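Lactaldehyde dehydrogenase (Escherichia coli, PDB 2IMP) catalyses the irreversible NAD(+)-dependent oxidation of L-lactaldehyde to L-lactate in fucose and rhamnose breakdown, and also oxidises glycolaldehyde. Local coordinates at residues P155-M163 against T181-A189; I79-I90 against Q99-F107. All coordinates share one frame; numbering follows the deposited sequence.

Interaction 1 (P155-M163 against T181-A189). With LAC (lactic acid), chain E.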
ATOM      1  N   PRO A 155     -17.616 -10.811  25.346  1.00 16.30           N
ATOM      2  CA  PRO A 155     -17.573 -12.196  24.874  1.00 15.11           C
ATOM      3  C   PRO A 155     -18.137 -12.425  23.462  1.00 14.67           C
ATOM      4  O   PRO A 155     -17.559 -13.178  22.679  1.00 15.51           O
ATOM      5  CB  PRO A 155     -18.368 -12.944  25.938  1.00 13.95           C
ATOM      6  CG  PRO A 155     -19.415 -11.937  26.308  1.00 14.86           C
ATOM      7  CD  PRO A 155     -18.586 -10.676  26.452  1.00 15.37           C
ATOM      8  N   PHE A 156     -19.267 -11.791  23.161  1.00 14.04           N
ATOM      9  CA  PHE A 156     -19.890 -11.952  21.857  1.00 12.27           C
ATOM     10  C   PHE A 156     -19.062 -11.304  20.734  1.00 12.94           C
ATOM     11  O   PHE A 156     -18.723 -11.952  19.737  1.00 12.36           O
ATOM     12  CB  PHE A 156     -21.299 -11.357  21.875  1.00 12.95           C
ATOM     13  CG  PHE A 156     -22.161 -11.790  20.723  1.00 13.60           C
ATOM     14  CD1 PHE A 156     -22.491 -13.133  20.552  1.00 11.00           C
ATOM     15  CD2 PHE A 156     -22.629 -10.859  19.796  1.00 12.77           C
ATOM     16  CE1 PHE A 156     -23.297 -13.542  19.481  1.00 14.43           C
ATOM     17  CE2 PHE A 156     -23.436 -11.258  18.722  1.00 11.54           C
ATOM     18  CZ  PHE A 156     -23.761 -12.601  18.558  1.00 12.63           C
ATOM     19  N   PHE A 157     -18.740 -10.027  20.916  1.00 11.79           N
ATOM     20  CA  PHE A 157     -17.931  -9.322  19.941  1.00 11.11           C
ATOM     21  C   PHE A 157     -16.610 -10.056  19.637  1.00 11.49           C
ATOM     22  O   PHE A 157     -16.233 -10.222  18.478  1.00 12.26           O
ATOM     23  CB  PHE A 157     -17.618  -7.907  20.437  1.00 11.61           C
ATOM     24  CG  PHE A 157     -16.538  -7.220  19.649  1.00 12.47           C
ATOM     25  CD1 PHE A 157     -16.681  -7.013  18.280  1.00 11.93           C
ATOM     26  CD2 PHE A 157     -15.371  -6.792  20.273  1.00 11.47           C
ATOM     27  CE1 PHE A 157     -15.675  -6.398  17.540  1.00 14.26           C
ATOM     28  CE2 PHE A 157     -14.358  -6.173  19.544  1.00 13.95           C
ATOM     29  CZ  PHE A 157     -14.508  -5.974  18.178  1.00 12.75           C
ATOM     30  N   LEU A 158     -15.923 -10.501  20.683  1.00  9.94           N
ATOM     31  CA  LEU A 158     -14.667 -11.197  20.472  1.00 11.44           C
ATOM     32  C   LEU A 158     -14.778 -12.468  19.608  1.00 11.50           C
ATOM     33  O   LEU A 158     -13.792 -12.893  19.005  1.00 11.56           O
ATOM     34  CB  LEU A 158     -13.988 -11.492  21.806  1.00 12.95           C
ATOM     35  CG  LEU A 158     -13.408 -10.208  22.417  1.00 16.48           C
ATOM     36  CD1 LEU A 158     -12.779 -10.511  23.753  1.00 17.86           C
ATOM     37  CD2 LEU A 158     -12.368  -9.613  21.482  1.00 19.67           C
ATOM     38  N   ILE A 159     -15.965 -13.072  19.558  1.00  9.02           N
ATOM     39  CA  ILE A 159     -16.141 -14.216  18.678  1.00  9.37           C
ATOM     40  C   ILE A 159     -15.910 -13.756  17.220  1.00  9.44           C
ATOM     41  O   ILE A 159     -15.146 -14.350  16.470  1.00 10.14           O
ATOM     42  CB  ILE A 159     -17.581 -14.789  18.737  1.00  9.77           C
ATOM     43  CG1 ILE A 159     -17.894 -15.343  20.126  1.00 10.33           C
ATOM     44  CG2 ILE A 159     -17.738 -15.888  17.702  1.00  9.87           C
ATOM     45  CD1 ILE A 159     -19.366 -15.710  20.297  1.00  8.77           C
ATOM     46  N   ALA A 160     -16.592 -12.672  16.865  1.00  9.83           N
ATOM     47  CA  ALA A 160     -16.497 -12.097  15.535  1.00 13.57           C
ATOM     48  C   ALA A 160     -15.115 -11.502  15.242  1.00 13.12           C
ATOM     49  O   ALA A 160     -14.583 -11.654  14.141  1.00 12.12           O
ATOM     50  CB  ALA A 160     -17.570 -11.021  15.354  1.00 12.54           C
ATOM     51  N   ARG A 161     -14.546 -10.833  16.240  1.00 12.64           N
ATOM     52  CA  ARG A 161     -13.238 -10.222  16.069  1.00 12.88           C
ATOM     53  C   ARG A 161     -12.177 -11.224  15.578  1.00 12.69           C
ATOM     54  O   ARG A 161     -11.210 -10.846  14.910  1.00 11.47           O
ATOM     55  CB  ARG A 161     -12.781  -9.587  17.377  1.00 13.05           C
ATOM     56  CG  ARG A 161     -11.582  -8.658  17.227  1.00 15.42           C
ATOM     57  CD  ARG A 161     -11.212  -8.030  18.566  1.00 16.66           C
ATOM     58  NE  ARG A 161     -11.092  -6.583  18.464  1.00 16.79           N
ATOM     59  CZ  ARG A 161     -10.885  -5.769  19.494  1.00 17.90           C
ATOM     60  NH1 ARG A 161     -10.767  -6.260  20.726  1.00 15.03           N
ATOM     61  NH2 ARG A 161     -10.804  -4.459  19.293  1.00 13.52           N
ATOM     62  N   LYS A 162     -12.375 -12.497  15.914  1.00  9.17           N
ATOM     63  CA  LYS A 162     -11.447 -13.527  15.476  1.00 11.35           C
ATOM     64  C   LYS A 162     -11.956 -14.347  14.263  1.00  9.28           C
ATOM     65  O   LYS A 162     -11.243 -14.489  13.288  1.00  9.24           O
ATOM     66  CB  LYS A 162     -11.101 -14.467  16.642  1.00 10.54           C
ATOM     67  CG  LYS A 162     -10.544 -13.735  17.858  1.00 13.38           C
ATOM     68  CD  LYS A 162     -10.213 -14.684  19.004  1.00 13.13           C
ATOM     69  CE  LYS A 162      -9.902 -13.909  20.287  1.00 16.37           C
ATOM     70  NZ  LYS A 162      -8.764 -12.958  20.135  1.00 18.40           N
ATOM     71  N   MET A 163     -13.193 -14.842  14.326  1.00  8.76           N
ATOM     72  CA  MET A 163     -13.742 -15.647  13.236  1.00  9.10           C
ATOM     73  C   MET A 163     -14.016 -14.911  11.896  1.00  8.13           C
ATOM     74  O   MET A 163     -13.852 -15.500  10.829  1.00  9.29           O
ATOM     75  CB  MET A 163     -15.023 -16.374  13.700  1.00 10.39           C
ATOM     76  CG  MET A 163     -16.292 -15.524  13.769  1.00 11.47           C
ATOM     77  SD  MET A 163     -17.112 -15.265  12.163  1.00 15.53           S
ATOM     78  CE  MET A 163     -17.881 -16.851  11.897  1.00 10.09           C
ATOM     79  N   THR A 181     -18.837 -17.154  30.388  1.00 15.06           N
ATOM     80  CA  THR A 181     -19.763 -16.546  29.435  1.00 13.86           C
ATOM     81  C   THR A 181     -19.903 -17.323  28.095  1.00 15.41           C
ATOM     82  O   THR A 181     -19.654 -16.780  27.018  1.00 15.64           O
ATOM     83  CB  THR A 181     -19.332 -15.085  29.121  1.00 12.47           C
ATOM     84  OG1 THR A 181     -18.009 -15.081  28.565  1.00 14.21           O
ATOM     85  CG2 THR A 181     -19.329 -14.239  30.388  1.00 12.50           C
ATOM     86  N   PRO A 182     -20.323 -18.593  28.163  1.00 13.77           N
ATOM     87  CA  PRO A 182     -20.480 -19.417  26.965  1.00 14.37           C
ATOM     88  C   PRO A 182     -21.847 -19.314  26.249  1.00 15.46           C
ATOM     89  O   PRO A 182     -21.955 -19.629  25.061  1.00 16.40           O
ATOM     90  CB  PRO A 182     -20.245 -20.818  27.499  1.00 15.65           C
ATOM     91  CG  PRO A 182     -20.955 -20.747  28.826  1.00 15.80           C
ATOM     92  CD  PRO A 182     -20.497 -19.407  29.382  1.00 14.61           C
ATOM     93  N   ASN A 183     -22.872 -18.885  26.976  1.00 16.75           N
ATOM     94  CA  ASN A 183     -24.213 -18.802  26.411  1.00 16.31           C
ATOM     95  C   ASN A 183     -24.352 -17.990  25.123  1.00 16.23           C
ATOM     96  O   ASN A 183     -24.973 -18.453  24.163  1.00 16.61           O
ATOM     97  CB  ASN A 183     -25.191 -18.301  27.466  1.00 17.05           C
ATOM     98  CG  ASN A 183     -25.270 -19.239  28.645  1.00 17.30           C
ATOM     99  OD1 ASN A 183     -25.022 -20.434  28.499  1.00 16.45           O
ATOM    100  ND2 ASN A 183     -25.619 -18.712  29.812  1.00 16.79           N
ATOM    101  N   ASN A 184     -23.779 -16.793  25.117  1.00 14.74           N
ATOM    102  CA  ASN A 184     -23.819 -15.962  23.929  1.00 13.58           C
ATOM    103  C   ASN A 184     -23.133 -16.672  22.744  1.00 12.28           C
ATOM    104  O   ASN A 184     -23.530 -16.508  21.592  1.00 12.90           O
ATOM    105  CB  ASN A 184     -23.129 -14.624  24.203  1.00 13.81           C
ATOM    106  CG  ASN A 184     -21.654 -14.782  24.498  1.00 14.34           C
ATOM    107  OD1 ASN A 184     -20.835 -14.891  23.568  1.00 13.51           O
ATOM    108  ND2 ASN A 184     -21.294 -14.810  25.762  1.00 14.15           N
ATOM    109  N   ALA A 185     -22.115 -17.473  23.060  1.00 11.63           N
ATOM    110  CA  ALA A 185     -21.387 -18.222  22.044  1.00 11.44           C
ATOM    111  C   ALA A 185     -22.222 -19.378  21.460  1.00 13.60           C
ATOM    112  O   ALA A 185     -22.109 -19.706  20.278  1.00 12.02           O
ATOM    113  CB  ALA A 185     -20.092 -18.757  22.619  1.00 13.26           C
ATOM    114  N   ILE A 186     -23.038 -19.999  22.310  1.00 14.06           N
ATOM    115  CA  ILE A 186     -23.918 -21.056  21.846  1.00 12.43           C
ATOM    116  C   ILE A 186     -24.944 -20.469  20.867  1.00 11.09           C
ATOM    117  O   ILE A 186     -25.260 -21.063  19.845  1.00 13.25           O
ATOM    118  CB  ILE A 186     -24.673 -21.736  23.027  1.00 11.80           C
ATOM    119  CG1 ILE A 186     -23.730 -22.680  23.773  1.00 10.42           C
ATOM    120  CG2 ILE A 186     -25.897 -22.509  22.505  1.00  9.85           C
ATOM    121  CD1 ILE A 186     -23.262 -23.853  22.941  1.00 11.66           C
ATOM    122  N   ALA A 187     -25.447 -19.286  21.206  1.00 13.11           N
ATOM    123  CA  ALA A 187     -26.390 -18.609  20.338  1.00 13.63           C
ATOM    124  C   ALA A 187     -25.723 -18.275  18.979  1.00 14.15           C
ATOM    125  O   ALA A 187     -26.351 -18.353  17.923  1.00 13.31           O
ATOM    126  CB  ALA A 187     -26.903 -17.341  21.009  1.00 11.08           C
ATOM    127  N   PHE A 188     -24.442 -17.918  19.028  1.00 14.33           N
ATOM    128  CA  PHE A 188     -23.713 -17.637  17.798  1.00 13.27           C
ATOM    129  C   PHE A 188     -23.620 -18.905  16.933  1.00 12.79           C
ATOM    130  O   PHE A 188     -23.810 -18.855  15.719  1.00 13.55           O
ATOM    131  CB  PHE A 188     -22.301 -17.115  18.110  1.00 11.67           C
ATOM    132  CG  PHE A 188     -21.551 -16.627  16.892  1.00 13.77           C
ATOM    133  CD1 PHE A 188     -21.024 -17.526  15.968  1.00 11.77           C
ATOM    134  CD2 PHE A 188     -21.378 -15.265  16.671  1.00 12.24           C
ATOM    135  CE1 PHE A 188     -20.338 -17.071  14.837  1.00 14.83           C
ATOM    136  CE2 PHE A 188     -20.695 -14.801  15.545  1.00 13.61           C
ATOM    137  CZ  PHE A 188     -20.172 -15.706  14.630  1.00 11.76           C
ATOM    138  N   ALA A 189     -23.336 -20.033  17.582  1.00 13.16           N
ATOM    139  CA  ALA A 189     -23.245 -21.310  16.880  1.00 14.33           C
ATOM    140  C   ALA A 189     -24.589 -21.734  16.234  1.00 15.63           C
ATOM    141  O   ALA A 189     -24.614 -22.285  15.130  1.00 15.66           O
ATOM    142  CB  ALA A 189     -22.755 -22.401  17.834  1.00 12.27           C
TER
HETATM  143  C   LAC E 508     -11.229  -4.494  23.769  0.52 43.24           C
HETATM  144  CA  LAC E 508     -11.506  -5.571  24.775  0.52 43.22           C
HETATM  145  CB  LAC E 508     -12.938  -6.099  24.579  0.52 43.15           C
HETATM  146  O   LAC E 508     -10.333  -4.641  22.938  0.52 44.13           O
HETATM  147  OHN LAC E 508     -10.604  -6.673  24.577  0.52 42.25           O
HETATM  148  OXT LAC E 508     -11.934  -3.358  23.814  0.52 43.85           O
HETATM  149  O   HOH W   1     -18.201 -15.800  23.721  1.00 17.44           O
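Ile159 lays its CG2 methyl on one face of the Phe188 ring, 3.7 Å from the centroid and only 6° off the ring normal, a well-centred CH-pi contact. Other groups meet the same ring at its edge. Met163 SD lies 5.3 Å from the Phe188 centroid in a Met-aromatic contact, while Met163 CE touches Phe188 CZ at 3.7 Å, apolar against apolar. An edge of Phe188 is turned toward the face of Phe156 in an offset edge-to-face pair. Phe188 swings its ring away from its own backbone N (chi1 -172°) and across to helix 155-163, where it fits among all three. Replacing Phe188 by an alanine is likely to open a gap facing Ile159 and Met163 and leave the Phe156 ring without this partner.

Toward the N-terminal ends of the segments this ring-filled packing gives way to a more polar, water-lined region that is still buried. Asn184 ND2 rests 3.5 Å from Pro155 CB and weakly bonds Thr181 O. No direct hydrogen bond joins the segments; a water lies 2.8 Å from Asn184 OD1 and may bridge weakly to Pro155 O.

Beyond the contact, Arg161 NH1 donates a nearly straight bond of 2.8 Å to lactate O, joining Asn286 and Glu251 in holding the ligand. Two consecutive helices, crossing at -46°, thus pack as in the successive beta-alpha-beta crossovers of a Rossmann-type NAD-binding fold, here beside the lactate site.

Interaction 2 (I79-I90 against Q99-F107)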
ATOM      1  N   ILE A  79     -27.644 -12.616  13.324  1.00 13.38           N
ATOM      2  CA  ILE A  79     -27.423 -11.968  14.611  1.00 13.39           C
ATOM      3  C   ILE A  79     -28.401 -10.794  14.872  1.00 15.02           C
ATOM      4  O   ILE A  79     -28.981 -10.687  15.958  1.00 14.56           O
ATOM      5  CB  ILE A  79     -25.969 -11.446  14.722  1.00 13.18           C
ATOM      6  CG1 ILE A  79     -25.002 -12.631  14.829  1.00 11.65           C
ATOM      7  CG2 ILE A  79     -25.844 -10.489  15.911  1.00 10.40           C
ATOM      8  CD1 ILE A  79     -23.527 -12.239  14.778  1.00 11.17           C
ATOM      9  N   ARG A  80     -28.574  -9.928  13.875  1.00 14.39           N
ATOM     10  CA  ARG A  80     -29.497  -8.812  14.028  1.00 16.93           C
ATOM     11  C   ARG A  80     -30.946  -9.289  14.297  1.00 18.86           C
ATOM     12  O   ARG A  80     -31.677  -8.675  15.070  1.00 19.95           O
ATOM     13  CB  ARG A  80     -29.464  -7.912  12.787  1.00 17.43           C
ATOM     14  CG  ARG A  80     -28.121  -7.224  12.564  1.00 18.64           C
ATOM     15  CD  ARG A  80     -28.209  -6.111  11.518  1.00 17.80           C
ATOM     16  NE  ARG A  80     -26.910  -5.474  11.305  1.00 17.74           N
ATOM     17  CZ  ARG A  80     -26.019  -5.864  10.399  1.00 18.48           C
ATOM     18  NH1 ARG A  80     -26.287  -6.891   9.599  1.00 18.30           N
ATOM     19  NH2 ARG A  80     -24.848  -5.242  10.309  1.00 18.80           N
ATOM     20  N   GLU A  81     -31.331 -10.390  13.654  1.00 19.56           N
ATOM     21  CA  GLU A  81     -32.659 -10.970  13.848  1.00 23.16           C
ATOM     22  C   GLU A  81     -32.905 -11.437  15.307  1.00 22.76           C
ATOM     23  O   GLU A  81     -34.025 -11.394  15.809  1.00 23.77           O
ATOM     24  CB  GLU A  81     -32.857 -12.163  12.907  1.00 25.32           C
ATOM     25  CG  GLU A  81     -33.196 -11.798  11.472  1.00 31.72           C
ATOM     26  CD  GLU A  81     -33.106 -12.993  10.538  1.00 36.28           C
ATOM     27  OE1 GLU A  81     -33.665 -14.058  10.879  1.00 38.59           O
ATOM     28  OE2 GLU A  81     -32.481 -12.870   9.460  1.00 39.67           O
ATOM     29  N   ARG A  82     -31.839 -11.880  15.961  1.00 22.65           N
ATOM     30  CA  ARG A  82     -31.918 -12.344  17.339  1.00 23.11           C
ATOM     31  C   ARG A  82     -31.237 -11.398  18.354  1.00 21.95           C
ATOM     32  O   ARG A  82     -30.947 -11.798  19.483  1.00 22.39           O
ATOM     33  CB  ARG A  82     -31.281 -13.729  17.451  1.00 25.70           C
ATOM     34  CG  ARG A  82     -31.930 -14.760  16.559  1.00 31.90           C
ATOM     35  CD  ARG A  82     -31.280 -16.124  16.690  1.00 35.14           C
ATOM     36  NE  ARG A  82     -32.081 -17.125  15.996  1.00 39.43           N
ATOM     37  CZ  ARG A  82     -31.908 -18.438  16.099  1.00 41.39           C
ATOM     38  NH1 ARG A  82     -30.951 -18.936  16.868  1.00 40.05           N
ATOM     39  NH2 ARG A  82     -32.722 -19.258  15.449  1.00 43.77           N
ATOM     40  N   ALA A  83     -31.001 -10.156  17.936  1.00 19.01           N
ATOM     41  CA  ALA A  83     -30.336  -9.162  18.773  1.00 18.95           C
ATOM     42  C   ALA A  83     -30.798  -9.100  20.257  1.00 18.69           C
ATOM     43  O   ALA A  83     -29.995  -9.294  21.170  1.00 18.11           O
ATOM     44  CB  ALA A  83     -30.461  -7.778  18.126  1.00 16.17           C
ATOM     45  N   SER A  84     -32.077  -8.826  20.486  1.00 18.95           N
ATOM     46  CA  SER A  84     -32.574  -8.750  21.857  1.00 19.80           C
ATOM     47  C   SER A  84     -32.336 -10.052  22.653  1.00 19.01           C
ATOM     48  O   SER A  84     -31.985 -10.015  23.834  1.00 19.46           O
ATOM     49  CB  SER A  84     -34.065  -8.389  21.863  1.00 20.38           C
ATOM     50  OG  SER A  84     -34.831  -9.377  21.196  1.00 26.71           O
ATOM     51  N   GLU A  85     -32.527 -11.189  21.995  1.00 18.26           N
ATOM     52  CA  GLU A  85     -32.300 -12.472  22.641  1.00 19.67           C
ATOM     53  C   GLU A  85     -30.831 -12.637  23.104  1.00 18.93           C
ATOM     54  O   GLU A  85     -30.561 -13.055  24.232  1.00 16.68           O
ATOM     55  CB  GLU A  85     -32.653 -13.615  21.683  1.00 23.65           C
ATOM     56  CG  GLU A  85     -32.571 -15.003  22.302  1.00 30.23           C
ATOM     57  CD  GLU A  85     -32.559 -16.116  21.258  1.00 36.56           C
ATOM     58  OE1 GLU A  85     -33.344 -16.047  20.283  1.00 37.92           O
ATOM     59  OE2 GLU A  85     -31.763 -17.068  21.423  1.00 37.86           O
ATOM     60  N   ILE A  86     -29.904 -12.306  22.204  1.00 17.27           N
ATOM     61  CA  ILE A  86     -28.480 -12.391  22.495  1.00 14.38           C
ATOM     62  C   ILE A  86     -28.029 -11.349  23.551  1.00 14.27           C
ATOM     63  O   ILE A  86     -27.211 -11.643  24.424  1.00 13.26           O
ATOM     64  CB  ILE A  86     -27.654 -12.215  21.191  1.00 15.79           C
ATOM     65  CG1 ILE A  86     -28.060 -13.297  20.183  1.00 14.19           C
ATOM     66  CG2 ILE A  86     -26.160 -12.308  21.482  1.00 12.49           C
ATOM     67  CD1 ILE A  86     -27.427 -13.136  18.821  1.00 17.90           C
ATOM     68  N   SER A  87     -28.576 -10.137  23.451  1.00 15.30           N
ATOM     69  CA  SER A  87     -28.263  -9.086  24.409  1.00 15.20           C
ATOM     70  C   SER A  87     -28.608  -9.523  25.844  1.00 17.29           C
ATOM     71  O   SER A  87     -27.840  -9.291  26.783  1.00 18.01           O
ATOM     72  CB  SER A  87     -29.044  -7.810  24.080  1.00 15.23           C
ATOM     73  OG  SER A  87     -28.648  -7.269  22.834  1.00 21.36           O
ATOM     74  N   ALA A  88     -29.774 -10.156  25.981  1.00 15.95           N
ATOM     75  CA  ALA A  88     -30.229 -10.649  27.270  1.00 16.97           C
ATOM     76  C   ALA A  88     -29.280 -11.731  27.821  1.00 17.27           C
ATOM     77  O   ALA A  88     -28.999 -11.779  29.023  1.00 17.74           O
ATOM     78  CB  ALA A  88     -31.655 -11.205  27.147  1.00 17.15           C
ATOM     79  N   LEU A  89     -28.797 -12.591  26.924  1.00 16.65           N
ATOM     80  CA  LEU A  89     -27.857 -13.627  27.319  1.00 15.36           C
ATOM     81  C   LEU A  89     -26.581 -13.005  27.889  1.00 16.38           C
ATOM     82  O   LEU A  89     -26.067 -13.441  28.923  1.00 16.63           O
ATOM     83  CB  LEU A  89     -27.503 -14.521  26.131  1.00 16.24           C
ATOM     84  CG  LEU A  89     -28.627 -15.396  25.576  1.00 18.07           C
ATOM     85  CD1 LEU A  89     -28.153 -16.105  24.311  1.00 16.51           C
ATOM     86  CD2 LEU A  89     -29.060 -16.404  26.641  1.00 16.93           C
ATOM     87  N   ILE A  90     -26.094 -11.969  27.209  1.00 16.19           N
ATOM     88  CA  ILE A  90     -24.898 -11.273  27.659  1.00 16.81           C
ATOM     89  C   ILE A  90     -25.129 -10.593  29.025  1.00 17.20           C
ATOM     90  O   ILE A  90     -24.309 -10.709  29.940  1.00 16.62           O
ATOM     91  CB  ILE A  90     -24.449 -10.221  26.617  1.00 16.91           C
ATOM     92  CG1 ILE A  90     -24.145 -10.922  25.286  1.00 17.15           C
ATOM     93  CG2 ILE A  90     -23.222  -9.467  27.122  1.00 15.61           C
ATOM     94  CD1 ILE A  90     -23.723  -9.979  24.169  1.00 18.14           C
ATOM     95  N   GLN A  99     -28.024  -1.492  28.100  1.00 21.97           N
ATOM     96  CA  GLN A  99     -27.601  -0.615  27.017  1.00 22.60           C
ATOM     97  C   GLN A  99     -26.285  -1.026  26.343  1.00 21.62           C
ATOM     98  O   GLN A  99     -26.160  -0.954  25.121  1.00 20.69           O
ATOM     99  CB  GLN A  99     -27.489   0.837  27.504  1.00 23.36           C
ATOM    100  CG  GLN A  99     -28.815   1.466  27.870  1.00 25.95           C
ATOM    101  CD  GLN A  99     -29.280   1.159  29.284  1.00 26.63           C
ATOM    102  OE1 GLN A  99     -28.688   0.313  29.979  1.00 26.30           O
ATOM    103  NE2 GLN A  99     -30.328   1.830  29.727  1.00 25.11           N
ATOM    104  N   LEU A 100     -25.311  -1.441  27.144  1.00 21.45           N
ATOM    105  CA  LEU A 100     -24.038  -1.856  26.582  1.00 21.34           C
ATOM    106  C   LEU A 100     -24.122  -3.207  25.873  1.00 20.09           C
ATOM    107  O   LEU A 100     -23.498  -3.402  24.835  1.00 20.54           O
ATOM    108  CB  LEU A 100     -22.963  -1.874  27.664  1.00 22.37           C
ATOM    109  CG  LEU A 100     -22.804  -0.479  28.271  1.00 27.03           C
ATOM    110  CD1 LEU A 100     -21.801  -0.533  29.395  1.00 26.12           C
ATOM    111  CD2 LEU A 100     -22.378   0.522  27.198  1.00 27.25           C
ATOM    112  N   ALA A 101     -24.896  -4.127  26.439  1.00 18.67           N
ATOM    113  CA  ALA A 101     -25.086  -5.415  25.794  1.00 18.25           C
ATOM    114  C   ALA A 101     -25.681  -5.209  24.385  1.00 19.22           C
ATOM    115  O   ALA A 101     -25.214  -5.787  23.404  1.00 17.65           O
ATOM    116  CB  ALA A 101     -26.009  -6.285  26.623  1.00 15.88           C
ATOM    117  N   GLU A 102     -26.713  -4.371  24.312  1.00 18.58           N
ATOM    118  CA  GLU A 102     -27.334  -4.063  23.032  1.00 20.15           C
ATOM    119  C   GLU A 102     -26.321  -3.497  22.022  1.00 17.17           C
ATOM    120  O   GLU A 102     -26.307  -3.885  20.860  1.00 16.77           O
ATOM    121  CB  GLU A 102     -28.479  -3.066  23.224  1.00 22.66           C
ATOM    122  CG  GLU A 102     -29.783  -3.723  23.624  1.00 32.29           C
ATOM    123  CD  GLU A 102     -30.873  -2.719  23.937  1.00 37.19           C
ATOM    124  OE1 GLU A 102     -31.018  -1.735  23.174  1.00 38.54           O
ATOM    125  OE2 GLU A 102     -31.590  -2.928  24.942  1.00 38.46           O
ATOM    126  N   VAL A 103     -25.484  -2.575  22.486  1.00 17.34           N
ATOM    127  CA  VAL A 103     -24.462  -2.008  21.627  1.00 17.42           C
ATOM    128  C   VAL A 103     -23.467  -3.088  21.147  1.00 17.04           C
ATOM    129  O   VAL A 103     -23.156  -3.174  19.958  1.00 14.45           O
ATOM    130  CB  VAL A 103     -23.695  -0.874  22.346  1.00 17.99           C
ATOM    131  CG1 VAL A 103     -22.477  -0.466  21.534  1.00 18.88           C
ATOM    132  CG2 VAL A 103     -24.617   0.331  22.527  1.00 20.43           C
ATOM    133  N   GLU A 104     -22.994  -3.916  22.077  1.00 16.51           N
ATOM    134  CA  GLU A 104     -22.078  -4.982  21.699  1.00 16.04           C
ATOM    135  C   GLU A 104     -22.645  -5.876  20.569  1.00 14.80           C
ATOM    136  O   GLU A 104     -21.955  -6.166  19.594  1.00 13.78           O
ATOM    137  CB  GLU A 104     -21.735  -5.867  22.899  1.00 14.38           C
ATOM    138  CG  GLU A 104     -20.662  -6.897  22.563  1.00 15.39           C
ATOM    139  CD  GLU A 104     -20.346  -7.847  23.706  1.00 16.19           C
ATOM    140  OE1 GLU A 104     -20.710  -7.541  24.860  1.00 15.76           O
ATOM    141  OE2 GLU A 104     -19.719  -8.895  23.444  1.00 16.65           O
ATOM    142  N   VAL A 105     -23.899  -6.300  20.716  1.00 14.26           N
ATOM    143  CA  VAL A 105     -24.532  -7.134  19.698  1.00 13.26           C
ATOM    144  C   VAL A 105     -24.639  -6.435  18.321  1.00 13.50           C
ATOM    145  O   VAL A 105     -24.262  -6.999  17.294  1.00 10.35           O
ATOM    146  CB  VAL A 105     -25.938  -7.596  20.151  1.00 14.54           C
ATOM    147  CG1 VAL A 105     -26.648  -8.339  19.007  1.00 11.66           C
ATOM    148  CG2 VAL A 105     -25.808  -8.517  21.369  1.00 13.96           C
ATOM    149  N   ALA A 106     -25.153  -5.207  18.320  1.00 14.96           N
ATOM    150  CA  ALA A 106     -25.260  -4.454  17.079  1.00 13.71           C
ATOM    151  C   ALA A 106     -23.867  -4.203  16.441  1.00 13.94           C
ATOM    152  O   ALA A 106     -23.693  -4.340  15.233  1.00 12.09           O
ATOM    153  CB  ALA A 106     -25.963  -3.133  17.338  1.00 15.30           C
ATOM    154  N   PHE A 107     -22.894  -3.852  17.279  1.00 13.54           N
ATOM    155  CA  PHE A 107     -21.529  -3.614  16.814  1.00 14.10           C
ATOM    156  C   PHE A 107     -20.894  -4.884  16.206  1.00 14.62           C
ATOM    157  O   PHE A 107     -20.203  -4.820  15.190  1.00 14.16           O
ATOM    158  CB  PHE A 107     -20.653  -3.119  17.972  1.00 16.36           C
ATOM    159  CG  PHE A 107     -19.244  -2.762  17.566  1.00 17.70           C
ATOM    160  CD1 PHE A 107     -18.991  -1.629  16.801  1.00 19.47           C
ATOM    161  CD2 PHE A 107     -18.169  -3.557  17.960  1.00 18.57           C
ATOM    162  CE1 PHE A 107     -17.678  -1.294  16.426  1.00 21.60           C
ATOM    163  CE2 PHE A 107     -16.853  -3.230  17.589  1.00 18.27           C
ATOM    164  CZ  PHE A 107     -16.609  -2.102  16.829  1.00 17.90           C
TER
HETATM  165  O   HOH W   2     -26.089  -4.033  13.655  1.00 23.76           O
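Two donors of Ser87 grip the carbonyl oxygen of Ala83: the backbone N at 2.8 Å and the hydroxyl OG at 2.9 Å. The hydroxyl approaches from above the carbonyl plane, 51° out of it. This folds the polar end of Ser87 back onto its own helix, and the same OG meets Val105 CG2 at 3.4 Å, a packing contact.

Val105 is a knob in a hole formed by Ile79, Ala83, Ile86 and Ser87. Its two methyls divide the work. CG1, opposite the backbone N about CA-CB (chi1 174°), lies 3.8 Å from Ala83 CA and also touches Ile79 CG2. CG2 meets Ile86 CG2 and Ile90 CD1 as well as the serine hydroxyl. One turn away Ala101 CB is set 3.5 Å from Ser87 O, and the small side chains let the CA atoms of Ser87 and Ala101 come within 5.0 Å. The axes of the short helical segments 83-90 and 99-107 approach to 8.5 Å, their N-to-C directions 126° apart, so the two helices cross steeply, nearer antiparallel than parallel.

At the margin, a water accepts from Arg80 NE and donates to Ala106 O. Glu104, by contrast, is buried: its OE1 touches Ile90 and pairs with Lys96 NZ in a salt bridge, while OE2 accepts a hydrogen bond from Phe157 N.

Phe156 of helix 155-168 packs on Ile86 and Ile90, Ile79 rests on Phe188 and Ile191 of helix 183-195, and the Arg80 guanidinium reaches Asp110 and Asp113, further along helix 98-116.

Overall arrangement
From the N terminus, interaction 2 comes first: the chain turns back through the eight residues between Ile90 and Gln99 and brings helices 83-94 and 98-116 together. It then runs through strands 123-127 and 134-149 before interaction 1 opens, whose intervening 17 residues finish helix 155-168 and supply strand 172-176. The two closures therefore follow in series, neither nesting nor crossing. In space they join, with centres about 11 Å apart. Helix 98-116 meets helix 155-168 directly, where the Phe107 and Phe157 rings come together with planes at about 55°. Together they tie an earlier helical pair to the helices following strands 134-149 and 172-176.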